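PDB 4P8B: TRAP-type transporter, periplasmic component from Cupriavidus necator, which binds (S)-2-acetolactate and probably delivers it, as the periplasmic solute-binding component, to a TRAP-type membrane transporter. Local coordinates for residues A[112-116]-A[316-320]; A[151-157]-A[236-242]; A[167-171]-A[187-192]; A[181-186]-A[319-323]. All coordinates share one frame; numbering follows the deposited sequence.

Interaction 1 (A[112-116]-A[316-320]); sequences SLPFL and TAKVY
T316, just ahead of helix 317-327 of this solute-binding fold, lies against P114 and F115 of a type II beta turn (L113 to L116). The T316 side chain and the proline ring slide past each other in opposite directions, with T316 CB 3.7 Å from P114 CG. T316 OG1 sits between the backbone N and the carbonyl carbon (chi1 55°), which brings it to the rim of the F115 ring, near the ring plane and 3.4 Å from CD2. That hydroxyl also hydrogen-bonds back into helix 306-315, at F312 O or R313 O. A water donates to both T316 OG1 and P114 O, at 3.1 Å from OG1, and so joins the two segments where no direct hydrogen bond does. One turn further on, V319 adds a light touch, CG1 to P114 CG at 4.4 Å, and turns mainly to helix 181-189. Y320 covers the most surface. With CG anti to the backbone N (chi1 -178°), the ring lies alongside the turn: P114 O lies at its edge, 3.5 Å from CD2, while L113 CB approaches the ring obliquely. The phenol oxygen is hydrogen-bonded to E336 of helix 329-340, which fixes the far end of the ring. Beside that oxygen the L116 side chain crosses at about a right angle, CD1 3.3 Å from Y320 OH.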
loop_
_atom_site.group_PDB
_atom_site.type_symbol
_atom_site.label_atom_id
_atom_site.label_comp_id
_atom_site.label_asym_id
_atom_site.label_seq_id
_atom_site.Cartn_x
_atom_site.Cartn_y
_atom_site.Cartn_z
ATOM N N SER A 112 -5.799 0.849 -6.783
ATOM C CA SER A 112 -6.865 0.136 -6.100
ATOM C C SER A 112 -7.930 -0.386 -7.059
ATOM O O SER A 112 -8.896 -0.973 -6.615
ATOM C CB SER A 112 -7.530 1.050 -5.071
ATOM O OG SER A 112 -6.549 1.451 -4.125
ATOM N N LEU A 113 -7.801 -0.156 -8.361
ATOM C CA LEU A 113 -8.786 -0.695 -9.299
ATOM C C LEU A 113 -8.726 -2.214 -9.314
ATOM O O LEU A 113 -7.666 -2.788 -9.535
ATOM C CB LEU A 113 -8.516 -0.183 -10.706
ATOM C CG LEU A 113 -8.800 1.290 -10.959
ATOM C CD1 LEU A 113 -8.207 1.702 -12.306
ATOM C CD2 LEU A 113 -10.294 1.568 -10.917
ATOM N N PRO A 114 -9.864 -2.877 -9.080
ATOM C CA PRO A 114 -9.798 -4.338 -8.910
ATOM C C PRO A 114 -9.385 -5.045 -10.202
ATOM O O PRO A 114 -9.966 -4.826 -11.253
ATOM C CB PRO A 114 -11.227 -4.708 -8.469
ATOM C CG PRO A 114 -12.092 -3.544 -8.918
ATOM C CD PRO A 114 -11.198 -2.331 -8.822
ATOM N N PHE A 115 -8.327 -5.846 -10.104
ATOM C CA PHE A 115 -7.814 -6.694 -11.175
ATOM C C PHE A 115 -7.216 -5.928 -12.340
ATOM O O PHE A 115 -7.211 -6.386 -13.474
ATOM C CB PHE A 115 -8.861 -7.753 -11.575
ATOM C CG PHE A 115 -9.281 -8.595 -10.402
ATOM C CD1 PHE A 115 -8.435 -9.596 -9.928
ATOM C CD2 PHE A 115 -10.430 -8.322 -9.705
ATOM C CE1 PHE A 115 -8.764 -10.327 -8.827
ATOM C CE2 PHE A 115 -10.760 -9.062 -8.599
ATOM C CZ PHE A 115 -9.917 -10.040 -8.155
ATOM N N LEU A 116 -6.654 -4.761 -12.040
ATOM C CA LEU A 116 -5.854 -4.014 -13.014
ATOM C C LEU A 116 -4.513 -4.673 -13.334
ATOM O O LEU A 116 -4.107 -4.711 -14.477
ATOM C CB LEU A 116 -5.579 -2.599 -12.502
ATOM C CG LEU A 116 -4.693 -1.719 -13.386
ATOM C CD1 LEU A 116 -5.361 -1.343 -14.690
ATOM C CD2 LEU A 116 -4.297 -0.456 -12.629
ATOM N N THR A 316 -16.248 -7.592 -10.464
ATOM C CA THR A 316 -15.846 -6.256 -10.006
ATOM C C THR A 316 -15.700 -5.252 -11.157
ATOM O O THR A 316 -15.286 -4.116 -10.929
ATOM C CB THR A 316 -14.520 -6.310 -9.206
ATOM O OG1 THR A 316 -13.502 -6.938 -9.986
ATOM C CG2 THR A 316 -14.713 -7.079 -7.899
ATOM N N ALA A 317 -16.072 -5.646 -12.372
ATOM C CA ALA A 317 -15.841 -4.806 -13.545
ATOM C C ALA A 317 -16.637 -3.494 -13.547
ATOM O O ALA A 317 -16.154 -2.488 -14.063
ATOM C CB ALA A 317 -16.141 -5.595 -14.807
ATOM N N LYS A 318 -17.839 -3.494 -12.981
ATOM C CA LYS A 318 -18.650 -2.281 -12.964
ATOM C C LYS A 318 -18.027 -1.264 -12.007
ATOM O O LYS A 318 -18.007 -0.064 -12.273
ATOM C CB LYS A 318 -20.102 -2.592 -12.577
ATOM N N VAL A 319 -17.479 -1.741 -10.895
ATOM C CA VAL A 319 -16.755 -0.865 -9.976
ATOM C C VAL A 319 -15.525 -0.298 -10.685
ATOM O O VAL A 319 -15.231 0.898 -10.614
ATOM C CB VAL A 319 -16.327 -1.624 -8.691
ATOM C CG1 VAL A 319 -15.371 -0.819 -7.861
ATOM C CG2 VAL A 319 -17.553 -1.997 -7.853
ATOM N N TYR A 320 -14.777 -1.170 -11.355
ATOM C CA TYR A 320 -13.625 -0.739 -12.136
ATOM C C TYR A 320 -13.996 0.385 -13.113
ATOM O O TYR A 320 -13.338 1.416 -13.151
ATOM C CB TYR A 320 -13.064 -1.926 -12.900
ATOM C CG TYR A 320 -11.830 -1.664 -13.734
ATOM C CD1 TYR A 320 -11.913 -0.999 -14.950
ATOM C CD2 TYR A 320 -10.591 -2.137 -13.329
ATOM C CE1 TYR A 320 -10.793 -0.795 -15.716
ATOM C CE2 TYR A 320 -9.472 -1.952 -14.108
ATOM C CZ TYR A 320 -9.572 -1.275 -15.285
ATOM O OH TYR A 320 -8.420 -1.109 -16.022
HETATM O O HOH W 1 -12.420 -5.606 -12.621
#

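Interaction 2 (A[151-157]-A[236-242]); sequences ENGFREV and TWGYVAD. With X2X ((2S)-2-hydroxy-2-methyl-3-oxobutanoic acid), chain D.
R155 and D242 meet in a salt bridge beside the bound acetolactate, NH1 to OD1 at 3.0 Å. OD1 lies in the guanidinium plane, yet the arginine comes from above the carboxylate, the two planes standing 78° apart. The chain of R155 bends at chi3 (68°) to the ligand, NH1 meeting OAF at 3.0 Å and NH2 meeting OAE. N152 ND2 donates to D242 OD2 on its syn side, so the aspartate holds two of the ligand-binding side chains; S97 takes OD2 as well, and E215 takes R155 NE. Behind this cluster the strands pack tightly. D242 O accepts from both N152 N and G153 N, a classic beta bulge, and A241 CB sits over the centre of the F154 ring. W237 is held as closely, NE1 reaching R155 O at 3.1 Å, V157 CG1 over one face of the indole.

T236 and G238 form the looser, partly exposed side: T236 CB comes only to 4.0 Å from E156 CD, though G238 N donates to the syn lone pair of E156 OE1 at 2.8 Å. Strands 144-154 and 241-249 bring N152 and D242 to the ligand pocket, and R155 follows from the link to strand 156-159, where the chain passes between the two sheets.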
loop_
_atom_site.group_PDB
_atom_site.type_symbol
_atom_site.label_atom_id
_atom_site.label_comp_id
_atom_site.label_asym_id
_atom_site.label_seq_id
_atom_site.Cartn_x
_atom_site.Cartn_y
_atom_site.Cartn_z
ATOM N N GLU A 151 7.036 -0.307 -1.924
ATOM C CA GLU A 151 5.972 -1.294 -2.103
ATOM C C GLU A 151 5.450 -1.851 -0.800
ATOM O O GLU A 151 6.213 -2.213 0.089
ATOM C CB GLU A 151 6.496 -2.443 -2.953
ATOM C CG GLU A 151 5.437 -3.486 -3.335
ATOM C CD GLU A 151 5.836 -4.212 -4.584
ATOM O OE1 GLU A 151 6.117 -3.510 -5.563
ATOM O OE2 GLU A 151 5.936 -5.457 -4.577
ATOM N N ASN A 152 4.125 -1.928 -0.686
ATOM C CA ASN A 152 3.493 -2.750 0.347
ATOM C C ASN A 152 3.276 -4.121 -0.291
ATOM O O ASN A 152 3.930 -5.084 0.107
ATOM C CB ASN A 152 2.218 -2.080 0.838
ATOM C CG ASN A 152 1.909 -2.383 2.309
ATOM O OD1 ASN A 152 2.748 -2.896 3.059
ATOM N ND2 ASN A 152 0.712 -2.039 2.715
ATOM N N GLY A 153 2.427 -4.197 -1.307
ATOM C CA GLY A 153 2.352 -5.368 -2.154
ATOM C C GLY A 153 0.961 -5.760 -2.532
ATOM O O GLY A 153 0.003 -5.053 -2.293
ATOM N N PHE A 154 0.857 -6.912 -3.178
ATOM C CA PHE A 154 -0.443 -7.479 -3.563
ATOM C C PHE A 154 -1.228 -7.881 -2.331
ATOM O O PHE A 154 -0.709 -8.600 -1.445
ATOM C CB PHE A 154 -0.285 -8.659 -4.534
ATOM C CG PHE A 154 -0.046 -8.216 -5.945
ATOM C CD1 PHE A 154 -1.100 -7.821 -6.734
ATOM C CD2 PHE A 154 1.231 -8.161 -6.455
ATOM C CE1 PHE A 154 -0.886 -7.378 -8.044
ATOM C CE2 PHE A 154 1.452 -7.712 -7.751
ATOM C CZ PHE A 154 0.388 -7.328 -8.538
ATOM N N ARG A 155 -2.462 -7.412 -2.251
ATOM C CA ARG A 155 -3.237 -7.496 -1.019
ATOM C C ARG A 155 -4.146 -8.723 -1.058
ATOM O O ARG A 155 -5.143 -8.749 -1.760
ATOM C CB ARG A 155 -4.023 -6.200 -0.802
ATOM C CG ARG A 155 -3.122 -4.974 -0.730
ATOM C CD ARG A 155 -3.881 -3.679 -0.521
ATOM N NE ARG A 155 -4.509 -3.566 0.802
ATOM C CZ ARG A 155 -3.929 -3.112 1.898
ATOM N NH1 ARG A 155 -2.658 -2.770 1.889
ATOM N NH2 ARG A 155 -4.613 -3.029 3.024
ATOM N N GLU A 156 -3.752 -9.758 -0.314
ATOM C CA GLU A 156 -4.431 -11.049 -0.332
ATOM C C GLU A 156 -5.490 -11.084 0.767
ATOM O O GLU A 156 -5.247 -10.610 1.886
ATOM C CB GLU A 156 -3.411 -12.182 -0.186
ATOM C CG GLU A 156 -2.162 -12.041 -1.070
ATOM C CD GLU A 156 -2.444 -11.949 -2.560
ATOM O OE1 GLU A 156 -3.606 -11.942 -2.989
ATOM O OE2 GLU A 156 -1.448 -11.862 -3.327
ATOM N N VAL A 157 -6.654 -11.616 0.455
ATOM C CA VAL A 157 -7.774 -11.649 1.394
ATOM C C VAL A 157 -7.696 -12.840 2.348
ATOM O O VAL A 157 -7.449 -13.978 1.931
ATOM C CB VAL A 157 -9.132 -11.584 0.631
ATOM C CG1 VAL A 157 -9.333 -12.795 -0.313
ATOM C CG2 VAL A 157 -10.301 -11.476 1.593
ATOM N N THR A 236 -4.832 -16.006 -2.520
ATOM C CA THR A 236 -3.851 -15.128 -3.128
ATOM C C THR A 236 -4.367 -14.545 -4.447
ATOM O O THR A 236 -3.721 -14.677 -5.499
ATOM C CB THR A 236 -2.550 -15.874 -3.367
ATOM O OG1 THR A 236 -2.817 -17.027 -4.173
ATOM C CG2 THR A 236 -1.902 -16.288 -2.029
ATOM N N TRP A 237 -5.525 -13.914 -4.396
ATOM C CA TRP A 237 -6.186 -13.383 -5.592
ATOM C C TRP A 237 -5.508 -12.181 -6.236
ATOM O O TRP A 237 -5.819 -11.865 -7.378
ATOM C CB TRP A 237 -7.618 -13.045 -5.261
ATOM C CG TRP A 237 -7.858 -11.943 -4.250
ATOM C CD1 TRP A 237 -6.944 -11.319 -3.432
ATOM C CD2 TRP A 237 -9.117 -11.344 -3.960
ATOM N NE1 TRP A 237 -7.581 -10.394 -2.650
ATOM C CE2 TRP A 237 -8.911 -10.374 -2.959
ATOM C CE3 TRP A 237 -10.418 -11.554 -4.443
ATOM C CZ2 TRP A 237 -9.944 -9.595 -2.471
ATOM C CZ3 TRP A 237 -11.435 -10.785 -3.955
ATOM C CH2 TRP A 237 -11.198 -9.818 -2.965
ATOM N N GLY A 238 -4.581 -11.525 -5.555
ATOM C CA GLY A 238 -3.852 -10.414 -6.142
ATOM C C GLY A 238 -4.742 -9.296 -6.640
ATOM O O GLY A 238 -4.392 -8.658 -7.654
ATOM N N TYR A 239 -5.858 -8.993 -5.988
ATOM C CA TYR A 239 -6.857 -8.115 -6.594
ATOM C C TYR A 239 -6.333 -6.694 -6.808
ATOM O O TYR A 239 -6.673 -6.055 -7.817
ATOM C CB TYR A 239 -8.205 -8.113 -5.865
ATOM C CG TYR A 239 -8.328 -7.279 -4.591
ATOM C CD1 TYR A 239 -7.410 -7.374 -3.528
ATOM C CD2 TYR A 239 -9.414 -6.455 -4.427
ATOM C CE1 TYR A 239 -7.582 -6.624 -2.370
ATOM C CE2 TYR A 239 -9.611 -5.732 -3.273
ATOM C CZ TYR A 239 -8.686 -5.817 -2.244
ATOM O OH TYR A 239 -8.913 -5.069 -1.116
ATOM N N VAL A 240 -5.508 -6.194 -5.883
ATOM C CA VAL A 240 -4.849 -4.903 -6.033
ATOM C C VAL A 240 -3.474 -5.016 -5.395
ATOM O O VAL A 240 -3.188 -5.973 -4.677
ATOM C CB VAL A 240 -5.607 -3.774 -5.291
ATOM C CG1 VAL A 240 -7.031 -3.644 -5.778
ATOM C CG2 VAL A 240 -5.562 -3.979 -3.783
ATOM N N ALA A 241 -2.636 -4.016 -5.617
ATOM C CA ALA A 241 -1.393 -3.885 -4.871
ATOM C C ALA A 241 -1.183 -2.419 -4.567
ATOM O O ALA A 241 -1.352 -1.587 -5.455
ATOM C CB ALA A 241 -0.209 -4.432 -5.624
ATOM N N ASP A 242 -0.786 -2.095 -3.341
ATOM C CA ASP A 242 -0.457 -0.724 -3.008
ATOM C C ASP A 242 1.048 -0.508 -3.014
ATOM O O ASP A 242 1.775 -1.130 -2.210
ATOM C CB ASP A 242 -1.123 -0.208 -1.693
ATOM C CG ASP A 242 -0.828 -1.033 -0.448
ATOM O OD1 ASP A 242 -0.872 -2.284 -0.486
ATOM O OD2 ASP A 242 -0.667 -0.399 0.632
HETATM O OAD X2X D . -3.977 -0.383 6.898
HETATM C CAH X2X D . -3.402 -1.272 6.190
HETATM O OAE X2X D . -3.983 -2.359 5.898
HETATM C CAI X2X D . -2.021 -1.042 5.672
HETATM C CAB X2X D . -1.065 -1.064 6.845
HETATM O OAF X2X D . -1.712 -1.935 4.640
HETATM C CAG X2X D . -2.058 0.315 5.047
HETATM O OAC X2X D . -1.641 1.295 5.665
HETATM C CAA X2X D . -2.635 0.492 3.684
#

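Interaction 3 (A[167-171]-A[187-192]); sequences PEDLK and FNALGA
L170 points its CD2 at the rim of the F187 ring, in the ring plane and 4.0 Å from CE1, so the methyl meets an edge and not a face. The two side chains run at a slant. F187 has its CG anti to the carbonyl carbon (chi1 -79°), which turns the ring to meet that methyl. Nearer the backbone, L170 CB faces L190 O at 3.7 Å, and A192 CB comes to 3.6 Å from L170 O. L190 points toward the 3-10 segment 167-170, and its CD2 lies 3.9 Å from P167 CB, the leucine again crossing the proline ring at an angle.

No hydrogen bond joins the two segments directly. CA-H...O contacts line the backbone approach, K171 CA 3.3 Å from G191 O and A192 CA reaching L170 O, and just beyond it G191 is hydrogen-bonded to G172. G191 has positive phi (83°) and ends its helix in a Schellman motif, with A192 N bonded to F187 O at 3.0 Å. The contact thus joins the loop before strand 174-177 to the C-terminal end of the helix in the beta-alpha-beta crossover 174-177, 181-189, 193-196, with F312 of helix 306-315 on P167, L170 and L190, and L175 on L170 and F187.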
loop_
_atom_site.group_PDB
_atom_site.type_symbol
_atom_site.label_atom_id
_atom_site.label_comp_id
_atom_site.label_asym_id
_atom_site.label_seq_id
_atom_site.Cartn_x
_atom_site.Cartn_y
_atom_site.Cartn_z
ATOM N N PRO A 167 -16.791 -15.412 -5.896
ATOM C CA PRO A 167 -17.411 -14.264 -5.232
ATOM C C PRO A 167 -18.474 -14.664 -4.223
ATOM O O PRO A 167 -18.611 -14.044 -3.169
ATOM C CB PRO A 167 -18.018 -13.489 -6.397
ATOM C CG PRO A 167 -17.086 -13.751 -7.512
ATOM C CD PRO A 167 -16.673 -15.199 -7.348
ATOM N N GLU A 168 -19.202 -15.722 -4.520
ATOM C CA GLU A 168 -20.288 -16.133 -3.660
ATOM C C GLU A 168 -19.795 -16.476 -2.243
ATOM O O GLU A 168 -20.520 -16.301 -1.260
ATOM C CB GLU A 168 -20.993 -17.329 -4.303
ATOM C CG GLU A 168 -21.840 -16.979 -5.540
ATOM C CD GLU A 168 -21.061 -16.752 -6.853
ATOM O OE1 GLU A 168 -19.868 -17.114 -6.985
ATOM O OE2 GLU A 168 -21.684 -16.208 -7.794
ATOM N N ASP A 169 -18.557 -16.940 -2.132
ATOM C CA ASP A 169 -18.007 -17.327 -0.834
ATOM C C ASP A 169 -17.850 -16.147 0.122
ATOM O O ASP A 169 -17.743 -16.337 1.336
ATOM C CB ASP A 169 -16.637 -17.984 -1.015
ATOM C CG ASP A 169 -16.698 -19.268 -1.810
ATOM O OD1 ASP A 169 -17.790 -19.880 -1.925
ATOM O OD2 ASP A 169 -15.647 -19.673 -2.346
ATOM N N LEU A 170 -17.807 -14.929 -0.412
ATOM C CA LEU A 170 -17.696 -13.752 0.434
ATOM C C LEU A 170 -19.024 -13.233 0.967
ATOM O O LEU A 170 -19.030 -12.252 1.721
ATOM C CB LEU A 170 -17.031 -12.622 -0.341
ATOM C CG LEU A 170 -15.555 -12.791 -0.642
ATOM C CD1 LEU A 170 -15.324 -13.302 -2.042
ATOM C CD2 LEU A 170 -14.843 -11.440 -0.452
ATOM N N LYS A 171 -20.137 -13.867 0.613
ATOM C CA LYS A 171 -21.429 -13.304 0.952
ATOM C C LYS A 171 -21.556 -13.157 2.463
ATOM O O LYS A 171 -21.346 -14.112 3.211
ATOM C CB LYS A 171 -22.579 -14.146 0.401
ATOM C CG LYS A 171 -23.930 -13.501 0.659
ATOM C CD LYS A 171 -25.015 -14.029 -0.255
ATOM C CE LYS A 171 -25.464 -15.414 0.159
ATOM N NZ LYS A 171 -26.954 -15.525 0.197
ATOM N N PHE A 187 -15.885 -4.550 -2.311
ATOM C CA PHE A 187 -16.371 -5.665 -1.500
ATOM C C PHE A 187 -17.895 -5.767 -1.484
ATOM O O PHE A 187 -18.436 -6.880 -1.402
ATOM C CB PHE A 187 -15.742 -5.628 -0.105
ATOM C CG PHE A 187 -14.341 -6.163 -0.096
ATOM C CD1 PHE A 187 -14.116 -7.524 -0.056
ATOM C CD2 PHE A 187 -13.247 -5.311 -0.171
ATOM C CE1 PHE A 187 -12.839 -8.039 -0.106
ATOM C CE2 PHE A 187 -11.971 -5.822 -0.211
ATOM C CZ PHE A 187 -11.768 -7.176 -0.170
ATOM N N ASN A 188 -18.604 -4.649 -1.603
ATOM C CA ASN A 188 -20.060 -4.700 -1.784
ATOM C C ASN A 188 -20.424 -5.476 -3.056
ATOM O O ASN A 188 -21.384 -6.236 -3.063
ATOM C CB ASN A 188 -20.687 -3.300 -1.881
ATOM C CG ASN A 188 -20.712 -2.560 -0.568
ATOM O OD1 ASN A 188 -20.492 -3.127 0.491
ATOM N ND2 ASN A 188 -21.013 -1.272 -0.635
ATOM N N ALA A 189 -19.674 -5.266 -4.133
ATOM C CA ALA A 189 -19.947 -5.958 -5.398
ATOM C C ALA A 189 -19.756 -7.458 -5.263
ATOM O O ALA A 189 -20.332 -8.226 -6.028
ATOM C CB ALA A 189 -19.042 -5.420 -6.493
ATOM N N LEU A 190 -18.926 -7.867 -4.312
ATOM C CA LEU A 190 -18.648 -9.275 -4.047
ATOM C C LEU A 190 -19.591 -9.859 -2.992
ATOM O O LEU A 190 -19.428 -11.008 -2.585
ATOM C CB LEU A 190 -17.188 -9.458 -3.622
ATOM C CG LEU A 190 -16.183 -9.059 -4.700
ATOM C CD1 LEU A 190 -14.763 -9.014 -4.173
ATOM C CD2 LEU A 190 -16.296 -10.018 -5.855
ATOM N N GLY A 191 -20.569 -9.071 -2.543
ATOM C CA GLY A 191 -21.564 -9.553 -1.596
ATOM C C GLY A 191 -21.145 -9.535 -0.137
ATOM O O GLY A 191 -21.875 -10.028 0.731
ATOM N N ALA A 192 -19.977 -8.961 0.137
ATOM C CA ALA A 192 -19.475 -8.885 1.497
ATOM C C ALA A 192 -20.036 -7.686 2.255
ATOM O O ALA A 192 -20.758 -6.853 1.700
ATOM C CB ALA A 192 -17.950 -8.873 1.482
#

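Interaction 4 (A[181-186]-A[319-323])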
loop_
_atom_site.group_PDB
_atom_site.type_symbol
_atom_site.label_atom_id
_atom_site.label_comp_id
_atom_site.label_asym_id
_atom_site.label_seq_id
_atom_site.Cartn_x
_atom_site.Cartn_y
_atom_site.Cartn_z
ATOM N N PRO A 181 -13.356 4.850 -0.017
ATOM C CA PRO A 181 -14.653 4.342 -0.496
ATOM C C PRO A 181 -14.619 3.295 -1.615
ATOM O O PRO A 181 -15.509 2.460 -1.695
ATOM C CB PRO A 181 -15.395 5.604 -0.971
ATOM C CG PRO A 181 -14.483 6.760 -0.724
ATOM C CD PRO A 181 -13.373 6.313 0.158
ATOM N N LEU A 182 -13.607 3.330 -2.469
ATOM C CA LEU A 182 -13.494 2.326 -3.515
ATOM C C LEU A 182 -13.474 0.920 -2.936
ATOM O O LEU A 182 -14.109 -0.000 -3.478
ATOM C CB LEU A 182 -12.249 2.631 -4.348
ATOM C CG LEU A 182 -11.788 1.616 -5.405
ATOM C CD1 LEU A 182 -12.921 1.061 -6.276
ATOM C CD2 LEU A 182 -10.755 2.305 -6.277
ATOM N N TYR A 183 -12.779 0.728 -1.821
ATOM C CA TYR A 183 -12.730 -0.600 -1.219
ATOM C C TYR A 183 -14.100 -1.072 -0.711
ATOM O O TYR A 183 -14.441 -2.255 -0.824
ATOM C CB TYR A 183 -11.652 -0.686 -0.112
ATOM C CG TYR A 183 -10.287 -0.721 -0.724
ATOM C CD1 TYR A 183 -9.725 -1.909 -1.163
ATOM C CD2 TYR A 183 -9.582 0.460 -0.971
ATOM C CE1 TYR A 183 -8.483 -1.933 -1.787
ATOM C CE2 TYR A 183 -8.357 0.448 -1.597
ATOM C CZ TYR A 183 -7.818 -0.754 -2.021
ATOM O OH TYR A 183 -6.607 -0.762 -2.664
ATOM N N ILE A 184 -14.900 -0.151 -0.186
ATOM C CA ILE A 184 -16.257 -0.500 0.214
ATOM C C ILE A 184 -17.050 -0.978 -0.994
ATOM O O ILE A 184 -17.742 -1.984 -0.927
ATOM C CB ILE A 184 -16.973 0.687 0.878
ATOM C CG1 ILE A 184 -16.306 1.020 2.223
ATOM C CG2 ILE A 184 -18.445 0.385 1.085
ATOM C CD1 ILE A 184 -16.427 -0.077 3.264
ATOM N N GLU A 185 -16.933 -0.258 -2.101
ATOM C CA GLU A 185 -17.665 -0.611 -3.314
ATOM C C GLU A 185 -17.199 -1.942 -3.904
ATOM O O GLU A 185 -18.030 -2.749 -4.351
ATOM C CB GLU A 185 -17.560 0.516 -4.344
ATOM C CG GLU A 185 -18.308 1.755 -3.887
ATOM C CD GLU A 185 -18.296 2.870 -4.912
ATOM O OE1 GLU A 185 -18.261 2.575 -6.124
ATOM O OE2 GLU A 185 -18.327 4.050 -4.506
ATOM N N THR A 186 -15.895 -2.197 -3.903
ATOM C CA THR A 186 -15.390 -3.461 -4.423
ATOM C C THR A 186 -15.956 -4.628 -3.634
ATOM O O THR A 186 -16.433 -5.610 -4.208
ATOM C CB THR A 186 -13.869 -3.493 -4.386
ATOM O OG1 THR A 186 -13.388 -2.518 -5.321
ATOM C CG2 THR A 186 -13.318 -4.868 -4.742
ATOM N N VAL A 319 -17.479 -1.741 -10.895
ATOM C CA VAL A 319 -16.755 -0.865 -9.976
ATOM C C VAL A 319 -15.525 -0.298 -10.685
ATOM O O VAL A 319 -15.231 0.898 -10.614
ATOM C CB VAL A 319 -16.327 -1.624 -8.691
ATOM C CG1 VAL A 319 -15.371 -0.819 -7.861
ATOM C CG2 VAL A 319 -17.553 -1.997 -7.853
ATOM N N TYR A 320 -14.777 -1.170 -11.355
ATOM C CA TYR A 320 -13.625 -0.739 -12.136
ATOM C C TYR A 320 -13.996 0.385 -13.113
ATOM O O TYR A 320 -13.338 1.416 -13.151
ATOM C CB TYR A 320 -13.064 -1.926 -12.900
ATOM C CG TYR A 320 -11.830 -1.664 -13.734
ATOM C CD1 TYR A 320 -11.913 -0.999 -14.950
ATOM C CD2 TYR A 320 -10.591 -2.137 -13.329
ATOM C CE1 TYR A 320 -10.793 -0.795 -15.716
ATOM C CE2 TYR A 320 -9.472 -1.952 -14.108
ATOM C CZ TYR A 320 -9.572 -1.275 -15.285
ATOM O OH TYR A 320 -8.420 -1.109 -16.022
ATOM N N ASP A 321 -15.065 0.187 -13.877
ATOM C CA ASP A 321 -15.442 1.149 -14.902
ATOM C C ASP A 321 -15.852 2.481 -14.274
ATOM O O ASP A 321 -15.509 3.561 -14.784
ATOM C CB ASP A 321 -16.595 0.592 -15.744
ATOM C CG ASP A 321 -16.190 -0.600 -16.595
ATOM O OD1 ASP A 321 -14.979 -0.803 -16.833
ATOM O OD2 ASP A 321 -17.103 -1.335 -17.035
ATOM N N LYS A 322 -16.587 2.406 -13.166
ATOM C CA LYS A 322 -17.018 3.601 -12.457
ATOM C C LYS A 322 -15.812 4.414 -11.986
ATOM O O LYS A 322 -15.732 5.630 -12.213
ATOM C CB LYS A 322 -17.904 3.215 -11.266
ATOM C CG LYS A 322 -18.216 4.378 -10.332
ATOM C CD LYS A 322 -19.152 3.947 -9.204
ATOM C CE LYS A 322 -19.461 5.130 -8.290
ATOM N NZ LYS A 322 -20.299 4.770 -7.120
ATOM N N TRP A 323 -14.863 3.749 -11.328
ATOM C CA TRP A 323 -13.725 4.457 -10.767
ATOM C C TRP A 323 -12.697 4.882 -11.822
ATOM O O TRP A 323 -11.981 5.868 -11.641
ATOM C CB TRP A 323 -13.107 3.647 -9.603
ATOM C CG TRP A 323 -13.984 3.763 -8.416
ATOM C CD1 TRP A 323 -15.128 3.052 -8.162
ATOM C CD2 TRP A 323 -13.829 4.671 -7.335
ATOM N NE1 TRP A 323 -15.692 3.471 -6.988
ATOM C CE2 TRP A 323 -14.917 4.470 -6.460
ATOM C CE3 TRP A 323 -12.886 5.653 -7.024
ATOM C CZ2 TRP A 323 -15.064 5.190 -5.285
ATOM C CZ3 TRP A 323 -13.037 6.367 -5.866
ATOM C CH2 TRP A 323 -14.125 6.153 -5.021
HETATM O O HOH W 2 -18.156 6.454 -5.693
#
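E185 OE1 is gripped by two donors, W323 NE1 at 2.9 Å and K322 NZ at 3.2 Å, which reach it from opposite faces of the carboxylate. The indole bond is nearly straight, 169° at the hydrogen, and the oxygen lies in the ring plane, although the N-H comes down on the carboxylate from 64° above its plane. With its chain extended throughout, K322 crosses E185 at about a right angle and completes a salt bridge. A water donates to E185 OE2 at 2.7 Å on this more exposed side, where it also takes a weak bond from K322 NZ. The charge of the lysine and the indole N-H would probably help keep E185 ionised.

Segments 181-186 and 319-323, of helices 181-189 and 317-327, run nearly antiparallel, their axes 10.6 Å apart at closest approach and 153° between directions. Between them L182 slides past W323 in the opposite direction. Its CG is anti to the backbone N, and CD1 comes over a face of the indole, 3.5 Å from the centroid of the five-membered ring. The same methyl presses on V319 CG1 at 3.5 Å, a tight carbon pair. V319 then spreads its two branches: CG1 also meets T186 OG1, while CG2 lies 3.6 Å from E185 O.

Overall arrangement
Interactions 1 and 4 lie closest, with centres about 6 Å apart, and share V319 and Y320 of helix 317-327; interaction 4 pairs that helix with helix 181-189, whose end carries interaction 3, the centres of interactions 3 and 4 about 13 Å apart. Interaction 2 lies deeper, its centre about 8 Å from the chain centre, at the acetolactate site. It touches the other three through W237, Y239 and V240, with F115 N bonded to Y239 O. Along the chain the first segments come in the order 112-116, 151-157, 167-171, 181-186. The late helix 317-327 thus packs on loop 112-116 and helix 181-189, which in turn touch the 236-242 segment beside the ligand site.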